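Local coordinates for EGF family domain-containing protein (Toxoplasma gondii, PDB 4Z80) that probably helps the parasite invade host cells, its ectodomain binding a RON2-like peptide as one half of a divergent AMA-RON2 moving-junction pair, at residues 54-59 against 387-392; 95-100 against 320-325; 102-107 against 316-321; 149-154 against 292-297. One frame throughout, in Å; residues are numbered along the deposited sequence.

Interaction 1 of 4, residues 54-59 against 387-392; sequences VGVYVG and MLSSAD
The ring of Y57 receives M387 from the end of helix 378-387: M387 CA lies over the ring but off-centre, 4.3 Å from its centroid, while M387 CG comes obliquely to Y57 CE1 at 3.8 Å. F386 of the same helix meets this ring edge-to-face. Y57 carries CG anti to its backbone N (chi1 -171°), so that its side chain runs beside that of M387, both pointing the same way, with P320 also touching the ring residue. The other flat group, the D392 carboxylate, is approached from above its plane, G55 N donating to D392 OD2 at 2.9 Å. Y60 N binds the same oxygen, and this pair of N-H groups would be expected to favour the charged carboxylate. The contact thus ties the loop between strands 43-51 and 60-62 to the chain just after the helix that accompanies sheet 371-377/424-430/405-410/443-447, which probably belongs to the second PAN-type domain. S390 is the middle grip. S390 OG, set between backbone N and carbonyl carbon (chi1 56°), accepts a hydrogen bond from V56 N at 2.9 Å and donates to a water that in turn donates to V54 O. S390 O takes the N-H of Y57 N nearly along its C=O axis, at 2.9 Å. With no side chain on G55, the two backbones close to 4.0 Å between G55 CA and A391 CA. The straightest of the four direct bonds runs from D392 N to V58 O (2.8 Å, 167°). S389 OG turns back to F386 O while lying 3.7 Å from V56 CB.

Interaction 2 of 4, residues 95-100 against 320-325; sequences CPNYGK and PMKTAA
P320, on the short antiparallel ribbon of strands 101-104 and 318-321, opens the contact with the type II turn N97-K100 that joins strand 97-98 to that ribbon. P320 CB lies 4.1 Å from K100 CE, the ring and the fully extended lysine running side by side; the ammonium of K100 goes on to Q297 OE1 and Y57 O. At M321 the backbone carbonyl faces another carbonyl, M321 O standing 3.2 Å from G99 O, two acceptors that do not bond; S326 OG serves G99 O instead. K322 does most of the work. Extended beyond CG, its chain passes along the turn, K322 CG 3.5 Å from G99 O, where the missing side chain of G99 leaves room for the methylenes; G99 has the positive phi (93°) usual at the third position of such a turn. A weak bond of 3.0 Å joins K322 NZ to Y98 O. S448 O and S450 O also accept from K322 NZ, so at least four uncharged oxygens gather at this buried amine. The tip crosses N97 at about a right angle, and K322 NZ meets N97 OD1 at 2.8 Å, nearly along the C=O axis.

Interaction 3 of 4, residues 102-107 against 316-321; sequences IAFTKR and YCVRPM. With SO4 (sulfate ion), chain I.
Strands 101-104 and 318-321 form a two-stranded antiparallel ribbon, and its side chains interlock on both faces. On the face of I102, F104, V318 and P320, the methyl CG1 of V318 sits over the middle of the F104 ring, 4.0 Å from the centroid and 9° off the normal. Farther along, F104 CE2 presses on the base of the Y316 ring, 3.6 Å from Y316 CG, the two ring planes inclined at 51°. I102 CG2 packs against V318, 3.8 Å from V318 CB, the two side chains crossing obliquely. On the opposite face the small A103 meets the bent end of M321, A103 CB touching M321 SD at 3.4 Å. R319 starts from the crowded chi1 position (68°), lies across T105 and folds at chi3 so that its guanidinium edge reaches R107 O, in a weak bond of 3.0 Å from R319 NH2. A water in the guanidinium plane accepts from the same NH2 and donates to T105 OG1. Between these side chains the non-hydrogen-bonded pairs I102-P320 and F104-V318 flank the hydrogen-bonded pair: A103 N donates to R319 O at 2.9 Å and R319 N to A103 O. T105 N continues the ladder to C317 O with an almost straight bond. C317 is also tied by its disulfide to C304, whose neighbour A305 bonds the C317 backbone. Beyond T105, K106, bent at chi3, approaches a sulfate, probably from the crystallisation liquor, K106 NZ donating to sulfate O2 at 2.9 Å.

Interaction 4 of 4, residues 149-154 against 292-297; sequences EGFAMY and LGYHTQ
Two irregular segments meet in a single backbone bridge, A152 opposite L292, with M153 CA and G293 CA 4.1 Å apart. G293 N donates to F151 O at 2.8 Å, in the carbonyl plane and at 162°, and L292 CA brings a C-H to the same oxygen. M153 also bonds the backbone of L291, so 149-154 runs on beside strand 289-291, an outer strand of the four-stranded antiparallel sheet that also holds 97-98, 329-332 and 280-283, probably part of the PAN-type core of the first domain. G293 has no side chain, and M153 SD packs close to its CA.

F151 and Y294 carry the contact as a T-shaped pair: the edge of Y294 points at the face of F151, centroids 5.2 Å apart and planes at 80°. Y294 CD2 hangs over the phenyl toward its rim, and Y294 CB also lies over a face, 3.7 Å from F151 CE2. In the plane of the F151 ring, T296 O closes on F151 CE2 at 3.1 Å. F151 has a chi1 of -107°, off the staggered positions, perhaps the cost of this fit, while its CB rests against L292 CD2. T296 itself turns its hydroxyl to D80 and T84. E149, extended, reaches Y294 tip to tip, its carboxylate almost perpendicular to the ring. E149 OE1 forms a salt bridge with K146, which would favour the charged carboxylate. H122 N shares OE2, and Y294 OH donates to the syn lone pair of E149 OE2 at only 2.6 Å.

In the fold
The four contacts lie close together near the centre of the folded chain, their centres 12 to 19 Å apart. Interactions 2 and 3 share P320 and M321, strand 318-321 serving first the ribbon and then the turn that includes strand 97-98. Along the sequence the first segments come in the order 1 to 4, whereas the second segments run 292-297, 316-321, 320-325, 387-392, so later first segments pair with earlier second ones. K100 is the shared polar node of interactions 1, 2 and 4. Interactions 3 and 4 touch through F104 and F151. Interactions 1 and 2 join the probable first-domain core to helix 378-387, while 3 and 4 hold loops within that core.

Interaction 1 of 4, residues 54-59 against 387-392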
loop_
_atom_site.group_PDB
_atom_site.type_symbol
_atom_site.label_atom_id
_atom_site.label_comp_id
_atom_site.label_asym_id
_atom_site.label_seq_id
_atom_site.Cartn_x
_atom_site.Cartn_y
_atom_site.Cartn_z
ATOM N N VAL A 54 -14.617 -3.201 -3.862
ATOM C CA VAL A 54 -13.276 -3.563 -4.321
ATOM C C VAL A 54 -12.800 -4.791 -3.545
ATOM O O VAL A 54 -13.107 -4.944 -2.364
ATOM C CB VAL A 54 -12.284 -2.385 -4.136
ATOM C CG1 VAL A 54 -10.836 -2.807 -4.421
ATOM C CG2 VAL A 54 -12.677 -1.229 -5.040
ATOM N N GLY A 55 -12.048 -5.671 -4.198
ATOM C CA GLY A 55 -11.536 -6.855 -3.525
ATOM C C GLY A 55 -10.680 -6.518 -2.305
ATOM O O GLY A 55 -9.821 -5.642 -2.370
ATOM N N VAL A 56 -10.914 -7.217 -1.199
ATOM C CA VAL A 56 -10.184 -6.985 0.051
ATOM C C VAL A 56 -8.890 -7.807 0.114
ATOM O O VAL A 56 -7.825 -7.294 0.465
ATOM C CB VAL A 56 -11.088 -7.309 1.276
ATOM C CG1 VAL A 56 -10.297 -7.350 2.595
ATOM C CG2 VAL A 56 -12.218 -6.301 1.362
ATOM N N TYR A 57 -8.974 -9.087 -0.224
ATOM C CA TYR A 57 -7.795 -9.934 -0.254
ATOM C C TYR A 57 -6.832 -9.415 -1.314
ATOM O O TYR A 57 -5.647 -9.208 -1.062
ATOM C CB TYR A 57 -8.207 -11.385 -0.532
ATOM C CG TYR A 57 -7.118 -12.417 -0.375
ATOM C CD1 TYR A 57 -6.552 -12.684 0.873
ATOM C CD2 TYR A 57 -6.679 -13.162 -1.458
ATOM C CE1 TYR A 57 -5.560 -13.648 1.022
ATOM C CE2 TYR A 57 -5.698 -14.130 -1.310
ATOM C CZ TYR A 57 -5.152 -14.373 -0.074
ATOM O OH TYR A 57 -4.171 -15.338 0.053
ATOM N N VAL A 58 -7.375 -9.224 -2.513
ATOM C CA VAL A 58 -6.668 -8.651 -3.646
ATOM C C VAL A 58 -7.572 -7.585 -4.265
ATOM O O VAL A 58 -8.693 -7.900 -4.677
ATOM C CB VAL A 58 -6.327 -9.728 -4.695
ATOM C CG1 VAL A 58 -5.790 -9.087 -5.973
ATOM C CG2 VAL A 58 -5.332 -10.701 -4.119
ATOM N N GLY A 59 -7.101 -6.338 -4.313
ATOM C CA GLY A 59 -7.893 -5.233 -4.827
ATOM C C GLY A 59 -7.233 -4.559 -6.005
ATOM O O GLY A 59 -6.083 -4.143 -5.914
ATOM N N MET A 387 -9.021 -14.619 3.621
ATOM C CA MET A 387 -8.800 -15.428 2.422
ATOM C C MET A 387 -10.099 -15.801 1.705
ATOM O O MET A 387 -10.053 -16.203 0.549
ATOM C CB MET A 387 -8.031 -16.699 2.787
ATOM C CG MET A 387 -6.655 -16.439 3.380
ATOM S SD MET A 387 -5.911 -17.885 4.179
ATOM C CE MET A 387 -5.290 -18.743 2.745
ATOM N N LEU A 388 -11.237 -15.664 2.385
ATOM C CA LEU A 388 -12.548 -16.005 1.832
ATOM C C LEU A 388 -13.403 -14.761 1.569
ATOM O O LEU A 388 -14.615 -14.858 1.374
ATOM C CB LEU A 388 -13.292 -16.944 2.792
ATOM C CG LEU A 388 -12.690 -18.319 3.070
ATOM C CD1 LEU A 388 -13.500 -19.043 4.134
ATOM C CD2 LEU A 388 -12.630 -19.136 1.784
ATOM N N SER A 389 -12.780 -13.588 1.544
ATOM C CA SER A 389 -13.549 -12.350 1.483
ATOM C C SER A 389 -13.875 -11.958 0.043
ATOM O O SER A 389 -14.943 -12.315 -0.464
ATOM C CB SER A 389 -12.802 -11.220 2.231
ATOM O OG SER A 389 -11.525 -10.938 1.674
ATOM N N SER A 390 -12.987 -11.227 -0.615
ATOM C CA SER A 390 -13.232 -10.814 -1.987
ATOM C C SER A 390 -11.909 -10.586 -2.670
ATOM O O SER A 390 -10.896 -10.323 -2.018
ATOM C CB SER A 390 -14.106 -9.560 -2.047
ATOM O OG SER A 390 -13.539 -8.495 -1.301
ATOM N N ALA A 391 -11.902 -10.726 -3.986
ATOM C CA ALA A 391 -10.673 -10.599 -4.741
ATOM C C ALA A 391 -10.966 -10.204 -6.170
ATOM O O ALA A 391 -11.886 -10.730 -6.800
ATOM C CB ALA A 391 -9.894 -11.886 -4.712
ATOM N N ASP A 392 -10.183 -9.262 -6.668
ATOM C CA ASP A 392 -10.227 -8.891 -8.072
ATOM C C ASP A 392 -9.203 -9.755 -8.823
ATOM O O ASP A 392 -8.463 -10.520 -8.214
ATOM C CB ASP A 392 -9.967 -7.385 -8.216
ATOM C CG ASP A 392 -11.017 -6.555 -7.494
ATOM O OD1 ASP A 392 -12.217 -6.889 -7.627
ATOM O OD2 ASP A 392 -10.664 -5.590 -6.779
HETATM O O HOH W 1 -15.109 -6.357 -1.204
#

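Interaction 2 of 4, residues 95-100 against 320-325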
loop_
_atom_site.group_PDB
_atom_site.type_symbol
_atom_site.label_atom_id
_atom_site.label_comp_id
_atom_site.label_asym_id
_atom_site.label_seq_id
_atom_site.Cartn_x
_atom_site.Cartn_y
_atom_site.Cartn_z
ATOM N N CYS A 95 -10.151 1.466 2.008
ATOM C CA CYS A 95 -9.886 1.221 3.427
ATOM C C CYS A 95 -8.503 0.630 3.644
ATOM O O CYS A 95 -8.119 -0.307 2.952
ATOM C CB CYS A 95 -10.924 0.273 4.027
ATOM S SG CYS A 95 -12.597 0.947 4.086
ATOM N N PRO A 96 -7.761 1.144 4.639
ATOM C CA PRO A 96 -6.522 0.480 5.041
ATOM C C PRO A 96 -6.783 -0.961 5.469
ATOM O O PRO A 96 -7.790 -1.252 6.122
ATOM C CB PRO A 96 -6.033 1.322 6.221
ATOM C CG PRO A 96 -6.681 2.641 6.036
ATOM C CD PRO A 96 -8.006 2.369 5.423
ATOM N N ASN A 97 -5.875 -1.852 5.093
ATOM C CA ASN A 97 -6.065 -3.272 5.337
ATOM C C ASN A 97 -5.069 -3.723 6.388
ATOM O O ASN A 97 -3.891 -3.903 6.111
ATOM C CB ASN A 97 -5.907 -4.052 4.034
ATOM C CG ASN A 97 -6.527 -5.419 4.100
ATOM O OD1 ASN A 97 -6.603 -6.033 5.158
ATOM N ND2 ASN A 97 -6.980 -5.915 2.950
ATOM N N TYR A 98 -5.552 -3.844 7.618
ATOM C CA TYR A 98 -4.667 -4.102 8.744
ATOM C C TYR A 98 -4.192 -5.550 8.789
ATOM O O TYR A 98 -4.988 -6.496 8.700
ATOM C CB TYR A 98 -5.364 -3.712 10.052
ATOM C CG TYR A 98 -5.658 -2.226 10.109
ATOM C CD1 TYR A 98 -4.662 -1.321 10.439
ATOM C CD2 TYR A 98 -6.923 -1.728 9.813
ATOM C CE1 TYR A 98 -4.913 0.038 10.476
ATOM C CE2 TYR A 98 -7.179 -0.369 9.853
ATOM C CZ TYR A 98 -6.168 0.503 10.183
ATOM O OH TYR A 98 -6.428 1.854 10.218
ATOM N N GLY A 99 -2.885 -5.707 8.916
ATOM C CA GLY A 99 -2.249 -7.005 9.002
ATOM C C GLY A 99 -1.796 -7.546 7.658
ATOM O O GLY A 99 -1.015 -8.492 7.611
ATOM N N LYS A 100 -2.272 -6.951 6.567
ATOM C CA LYS A 100 -1.997 -7.474 5.227
ATOM C C LYS A 100 -0.569 -7.199 4.771
ATOM O O LYS A 100 -0.158 -6.048 4.632
ATOM C CB LYS A 100 -2.989 -6.884 4.221
ATOM C CG LYS A 100 -2.723 -7.234 2.751
ATOM C CD LYS A 100 -3.863 -6.734 1.867
ATOM C CE LYS A 100 -3.567 -6.849 0.379
ATOM N NZ LYS A 100 -4.752 -6.471 -0.439
ATOM N N PRO A 320 -1.122 -12.324 -0.473
ATOM C CA PRO A 320 -1.312 -11.606 0.785
ATOM C C PRO A 320 -1.444 -12.562 1.953
ATOM O O PRO A 320 -2.033 -13.638 1.814
ATOM C CB PRO A 320 -2.618 -10.832 0.566
ATOM C CG PRO A 320 -2.933 -10.964 -0.894
ATOM C CD PRO A 320 -2.317 -12.244 -1.325
ATOM N N MET A 321 -0.897 -12.166 3.096
ATOM C CA MET A 321 -0.997 -12.954 4.314
ATOM C C MET A 321 -1.208 -12.052 5.508
ATOM O O MET A 321 -0.700 -10.931 5.548
ATOM C CB MET A 321 0.260 -13.798 4.556
ATOM C CG MET A 321 0.455 -14.967 3.619
ATOM S SD MET A 321 1.937 -15.910 4.052
ATOM C CE MET A 321 1.495 -16.574 5.646
ATOM N N LYS A 322 -1.961 -12.552 6.479
ATOM C CA LYS A 322 -2.041 -11.946 7.804
ATOM C C LYS A 322 -1.654 -12.970 8.846
ATOM O O LYS A 322 -2.049 -14.127 8.751
ATOM C CB LYS A 322 -3.447 -11.444 8.108
ATOM C CG LYS A 322 -3.955 -10.396 7.153
ATOM C CD LYS A 322 -5.273 -9.783 7.601
ATOM C CE LYS A 322 -5.731 -8.743 6.629
ATOM N NZ LYS A 322 -6.993 -8.088 7.068
ATOM N N THR A 323 -0.909 -12.533 9.858
ATOM C CA THR A 323 -0.585 -13.373 11.006
ATOM C C THR A 323 -0.719 -12.510 12.243
ATOM O O THR A 323 -0.780 -11.289 12.136
ATOM C CB THR A 323 0.837 -13.942 10.936
ATOM O OG1 THR A 323 1.777 -12.860 10.953
ATOM C CG2 THR A 323 1.019 -14.762 9.685
ATOM N N ALA A 324 -0.753 -13.125 13.423
ATOM C CA ALA A 324 -0.797 -12.330 14.636
ATOM C C ALA A 324 0.364 -11.334 14.635
ATOM O O ALA A 324 0.192 -10.153 14.957
ATOM C CB ALA A 324 -0.743 -13.214 15.863
ATOM N N ALA A 325 1.541 -11.807 14.239
ATOM C CA ALA A 325 2.749 -10.990 14.270
ATOM C C ALA A 325 2.744 -9.850 13.243
ATOM O O ALA A 325 3.475 -8.879 13.406
ATOM C CB ALA A 325 3.970 -11.863 14.060
#

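Interaction 3 of 4, residues 102-107 against 316-321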
loop_
_atom_site.group_PDB
_atom_site.type_symbol
_atom_site.label_atom_id
_atom_site.label_comp_id
_atom_site.label_asym_id
_atom_site.label_seq_id
_atom_site.Cartn_x
_atom_site.Cartn_y
_atom_site.Cartn_z
ATOM N N ILE A 102 2.391 -8.583 1.760
ATOM C CA ILE A 102 2.657 -9.368 0.560
ATOM C C ILE A 102 3.810 -10.318 0.834
ATOM O O ILE A 102 4.967 -9.907 0.906
ATOM C CB ILE A 102 2.973 -8.476 -0.647
ATOM C CG1 ILE A 102 1.872 -7.428 -0.847
ATOM C CG2 ILE A 102 3.135 -9.336 -1.894
ATOM C CD1 ILE A 102 0.441 -7.985 -0.896
ATOM N N ALA A 103 3.469 -11.591 1.004
ATOM C CA ALA A 103 4.419 -12.637 1.348
ATOM C C ALA A 103 4.990 -13.290 0.106
ATOM O O ALA A 103 4.270 -13.527 -0.866
ATOM C CB ALA A 103 3.740 -13.692 2.214
ATOM N N PHE A 104 6.282 -13.580 0.143
ATOM C CA PHE A 104 6.925 -14.384 -0.889
ATOM C C PHE A 104 6.765 -15.838 -0.475
ATOM O O PHE A 104 7.062 -16.187 0.661
ATOM C CB PHE A 104 8.394 -14.020 -1.044
ATOM C CG PHE A 104 8.626 -12.774 -1.854
ATOM C CD1 PHE A 104 8.085 -11.558 -1.467
ATOM C CD2 PHE A 104 9.400 -12.814 -3.005
ATOM C CE1 PHE A 104 8.303 -10.413 -2.230
ATOM C CE2 PHE A 104 9.627 -11.666 -3.756
ATOM C CZ PHE A 104 9.076 -10.479 -3.367
ATOM N N THR A 105 6.267 -16.669 -1.384
ATOM C CA THR A 105 5.933 -18.053 -1.065
ATOM C C THR A 105 6.344 -19.015 -2.175
ATOM O O THR A 105 6.764 -18.609 -3.258
ATOM C CB THR A 105 4.404 -18.216 -0.827
ATOM O OG1 THR A 105 3.709 -18.084 -2.073
ATOM C CG2 THR A 105 3.874 -17.165 0.132
ATOM N N LYS A 106 6.201 -20.306 -1.898
ATOM C CA LYS A 106 6.179 -21.285 -2.970
ATOM C C LYS A 106 4.806 -21.219 -3.630
ATOM O O LYS A 106 3.898 -20.547 -3.134
ATOM C CB LYS A 106 6.492 -22.676 -2.438
ATOM C CG LYS A 106 7.911 -22.758 -1.915
ATOM C CD LYS A 106 8.386 -24.172 -1.751
ATOM C CE LYS A 106 8.586 -24.847 -3.099
ATOM N NZ LYS A 106 9.121 -26.222 -2.953
ATOM N N ARG A 107 4.649 -21.910 -4.750
ATOM C CA ARG A 107 3.408 -21.828 -5.510
ATOM C C ARG A 107 2.209 -22.353 -4.723
ATOM O O ARG A 107 1.075 -21.956 -4.986
ATOM C CB ARG A 107 3.558 -22.595 -6.825
ATOM C CG ARG A 107 2.492 -22.274 -7.855
ATOM C CD ARG A 107 2.849 -22.815 -9.233
ATOM N NE ARG A 107 4.095 -22.231 -9.712
ATOM C CZ ARG A 107 5.232 -22.888 -9.920
ATOM N NH1 ARG A 107 5.320 -24.201 -9.735
ATOM N NH2 ARG A 107 6.295 -22.223 -10.332
ATOM N N TYR A 316 7.908 -13.083 -9.050
ATOM C CA TYR A 316 7.873 -13.994 -7.924
ATOM C C TYR A 316 6.473 -14.428 -7.506
ATOM O O TYR A 316 5.500 -13.676 -7.623
ATOM C CB TYR A 316 8.576 -13.353 -6.724
ATOM C CG TYR A 316 10.073 -13.506 -6.781
ATOM C CD1 TYR A 316 10.658 -14.730 -6.492
ATOM C CD2 TYR A 316 10.901 -12.449 -7.143
ATOM C CE1 TYR A 316 12.021 -14.901 -6.560
ATOM C CE2 TYR A 316 12.277 -12.612 -7.199
ATOM C CZ TYR A 316 12.826 -13.838 -6.904
ATOM O OH TYR A 316 14.192 -14.043 -6.951
ATOM N N CYS A 317 6.395 -15.667 -7.029
ATOM C CA CYS A 317 5.195 -16.182 -6.381
ATOM C C CYS A 317 4.950 -15.365 -5.125
ATOM O O CYS A 317 5.800 -15.343 -4.240
ATOM C CB CYS A 317 5.359 -17.650 -6.007
ATOM S SG CYS A 317 5.855 -18.777 -7.345
ATOM N N VAL A 318 3.808 -14.695 -5.043
ATOM C CA VAL A 318 3.479 -13.918 -3.855
ATOM C C VAL A 318 2.003 -14.064 -3.545
ATOM O O VAL A 318 1.208 -14.384 -4.425
ATOM C CB VAL A 318 3.812 -12.398 -4.015
ATOM C CG1 VAL A 318 5.287 -12.181 -4.277
ATOM C CG2 VAL A 318 2.977 -11.753 -5.117
ATOM N N ARG A 319 1.629 -13.821 -2.298
ATOM C CA ARG A 319 0.211 -13.719 -1.964
ATOM C C ARG A 319 0.058 -12.925 -0.686
ATOM O O ARG A 319 0.998 -12.849 0.103
ATOM C CB ARG A 319 -0.435 -15.103 -1.821
ATOM C CG ARG A 319 0.030 -15.917 -0.616
ATOM C CD ARG A 319 -0.510 -17.354 -0.672
ATOM N NE ARG A 319 -0.066 -18.009 -1.892
ATOM C CZ ARG A 319 -0.486 -19.190 -2.334
ATOM N NH1 ARG A 319 -1.394 -19.894 -1.666
ATOM N NH2 ARG A 319 0.008 -19.650 -3.474
ATOM N N PRO A 320 -1.122 -12.324 -0.473
ATOM C CA PRO A 320 -1.312 -11.606 0.785
ATOM C C PRO A 320 -1.444 -12.562 1.953
ATOM O O PRO A 320 -2.033 -13.638 1.814
ATOM C CB PRO A 320 -2.618 -10.832 0.566
ATOM C CG PRO A 320 -2.933 -10.964 -0.894
ATOM C CD PRO A 320 -2.317 -12.244 -1.325
ATOM N N MET A 321 -0.897 -12.166 3.096
ATOM C CA MET A 321 -0.997 -12.954 4.314
ATOM C C MET A 321 -1.208 -12.052 5.508
ATOM O O MET A 321 -0.700 -10.931 5.548
ATOM C CB MET A 321 0.260 -13.798 4.556
ATOM C CG MET A 321 0.455 -14.967 3.619
ATOM S SD MET A 321 1.937 -15.910 4.052
ATOM C CE MET A 321 1.495 -16.574 5.646
HETATM S S SO4 I . 10.028 -28.601 -0.524
HETATM O O1 SO4 I . 9.332 -29.292 -1.606
HETATM O O2 SO4 I . 9.428 -27.283 -0.313
HETATM O O3 SO4 I . 11.440 -28.458 -0.894
HETATM O O4 SO4 I . 9.901 -29.362 0.720
HETATM O O HOH W 2 8.399 -16.421 -3.945
HETATM O O HOH W 3 1.766 -17.345 -4.167
#

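Interaction 4 of 4, residues 149-154 against 292-297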
loop_
_atom_site.group_PDB
_atom_site.type_symbol
_atom_site.label_atom_id
_atom_site.label_comp_id
_atom_site.label_asym_id
_atom_site.label_seq_id
_atom_site.Cartn_x
_atom_site.Cartn_y
_atom_site.Cartn_z
ATOM N N GLU A 149 15.259 -9.895 -4.817
ATOM C CA GLU A 149 14.246 -8.872 -5.095
ATOM C C GLU A 149 13.109 -8.921 -4.081
ATOM O O GLU A 149 12.635 -10.000 -3.728
ATOM C CB GLU A 149 13.662 -9.043 -6.497
ATOM C CG GLU A 149 12.649 -7.949 -6.864
ATOM C CD GLU A 149 11.857 -8.236 -8.131
ATOM O OE1 GLU A 149 11.513 -9.412 -8.389
ATOM O OE2 GLU A 149 11.555 -7.274 -8.863
ATOM N N GLY A 150 12.669 -7.745 -3.635
ATOM C CA GLY A 150 11.476 -7.615 -2.822
ATOM C C GLY A 150 10.407 -6.828 -3.568
ATOM O O GLY A 150 10.328 -6.873 -4.801
ATOM N N PHE A 151 9.607 -6.079 -2.815
ATOM C CA PHE A 151 8.496 -5.311 -3.381
ATOM C C PHE A 151 8.615 -3.808 -3.165
ATOM O O PHE A 151 7.745 -3.059 -3.604
ATOM C CB PHE A 151 7.176 -5.789 -2.771
ATOM C CG PHE A 151 6.325 -6.586 -3.704
ATOM C CD1 PHE A 151 6.831 -7.703 -4.338
ATOM C CD2 PHE A 151 5.002 -6.236 -3.914
ATOM C CE1 PHE A 151 6.043 -8.448 -5.188
ATOM C CE2 PHE A 151 4.205 -6.983 -4.755
ATOM C CZ PHE A 151 4.728 -8.088 -5.391
ATOM N N ALA A 152 9.670 -3.355 -2.492
ATOM C CA ALA A 152 9.757 -1.944 -2.129
ATOM C C ALA A 152 10.199 -1.081 -3.299
ATOM O O ALA A 152 11.074 -1.451 -4.066
ATOM C CB ALA A 152 10.708 -1.754 -0.964
ATOM N N MET A 153 9.595 0.094 -3.419
ATOM C CA MET A 153 9.972 1.020 -4.477
ATOM C C MET A 153 11.393 1.530 -4.239
ATOM O O MET A 153 11.870 1.561 -3.103
ATOM C CB MET A 153 8.975 2.178 -4.548
ATOM C CG MET A 153 9.179 3.128 -5.716
ATOM S SD MET A 153 9.233 2.236 -7.280
ATOM C CE MET A 153 9.397 3.611 -8.424
ATOM N N TYR A 154 12.055 1.920 -5.325
ATOM C CA TYR A 154 13.378 2.534 -5.251
ATOM C C TYR A 154 13.379 3.672 -4.247
ATOM O O TYR A 154 12.380 4.367 -4.071
ATOM C CB TYR A 154 13.807 3.034 -6.635
ATOM C CG TYR A 154 13.722 1.966 -7.701
ATOM C CD1 TYR A 154 14.589 0.880 -7.693
ATOM C CD2 TYR A 154 12.775 2.039 -8.708
ATOM C CE1 TYR A 154 14.512 -0.109 -8.655
ATOM C CE2 TYR A 154 12.694 1.060 -9.686
ATOM C CZ TYR A 154 13.562 -0.012 -9.653
ATOM O OH TYR A 154 13.484 -0.993 -10.627
ATOM N N LEU A 292 5.541 0.692 -2.218
ATOM C CA LEU A 292 5.772 -0.553 -2.947
ATOM C C LEU A 292 5.838 -0.246 -4.436
ATOM O O LEU A 292 5.094 0.595 -4.948
ATOM C CB LEU A 292 4.675 -1.572 -2.668
ATOM C CG LEU A 292 4.445 -1.939 -1.201
ATOM C CD1 LEU A 292 3.269 -2.906 -1.083
ATOM C CD2 LEU A 292 5.687 -2.539 -0.578
ATOM N N GLY A 293 6.717 -0.945 -5.146
ATOM C CA GLY A 293 6.914 -0.683 -6.559
ATOM C C GLY A 293 5.948 -1.421 -7.471
ATOM O O GLY A 293 5.840 -1.115 -8.652
ATOM N N TYR A 294 5.242 -2.390 -6.901
ATOM C CA TYR A 294 4.354 -3.269 -7.659
ATOM C C TYR A 294 2.931 -3.237 -7.113
ATOM O O TYR A 294 2.723 -3.203 -5.890
ATOM C CB TYR A 294 4.866 -4.707 -7.611
ATOM C CG TYR A 294 6.185 -4.990 -8.298
ATOM C CD1 TYR A 294 6.512 -4.400 -9.511
ATOM C CD2 TYR A 294 7.090 -5.881 -7.739
ATOM C CE1 TYR A 294 7.716 -4.691 -10.150
ATOM C CE2 TYR A 294 8.289 -6.187 -8.368
ATOM C CZ TYR A 294 8.596 -5.586 -9.573
ATOM O OH TYR A 294 9.799 -5.882 -10.208
ATOM N N HIS A 295 1.962 -3.261 -8.027
ATOM C CA HIS A 295 0.542 -3.317 -7.690
ATOM C C HIS A 295 0.058 -4.740 -7.434
ATOM O O HIS A 295 -0.949 -4.943 -6.756
ATOM C CB HIS A 295 -0.298 -2.707 -8.802
ATOM C CG HIS A 295 -0.031 -1.257 -9.031
ATOM N ND1 HIS A 295 -0.553 -0.267 -8.228
ATOM C CD2 HIS A 295 0.710 -0.630 -9.974
ATOM C CE1 HIS A 295 -0.147 0.912 -8.672
ATOM N NE2 HIS A 295 0.618 0.718 -9.731
ATOM N N THR A 296 0.777 -5.713 -7.984
ATOM C CA THR A 296 0.417 -7.121 -7.836
ATOM C C THR A 296 0.301 -7.484 -6.362
ATOM O O THR A 296 1.168 -7.140 -5.562
ATOM C CB THR A 296 1.477 -8.031 -8.515
ATOM O OG1 THR A 296 1.521 -7.767 -9.924
ATOM C CG2 THR A 296 1.142 -9.494 -8.317
ATOM N N GLN A 297 -0.767 -8.193 -6.006
ATOM C CA GLN A 297 -0.929 -8.687 -4.640
ATOM C C GLN A 297 -0.903 -10.216 -4.535
ATOM O O GLN A 297 -0.640 -10.757 -3.471
ATOM C CB GLN A 297 -2.229 -8.136 -4.061
ATOM C CG GLN A 297 -2.148 -6.643 -3.750
ATOM C CD GLN A 297 -3.473 -5.947 -3.957
ATOM O OE1 GLN A 297 -4.403 -6.123 -3.173
ATOM N NE2 GLN A 297 -3.581 -5.188 -5.039
#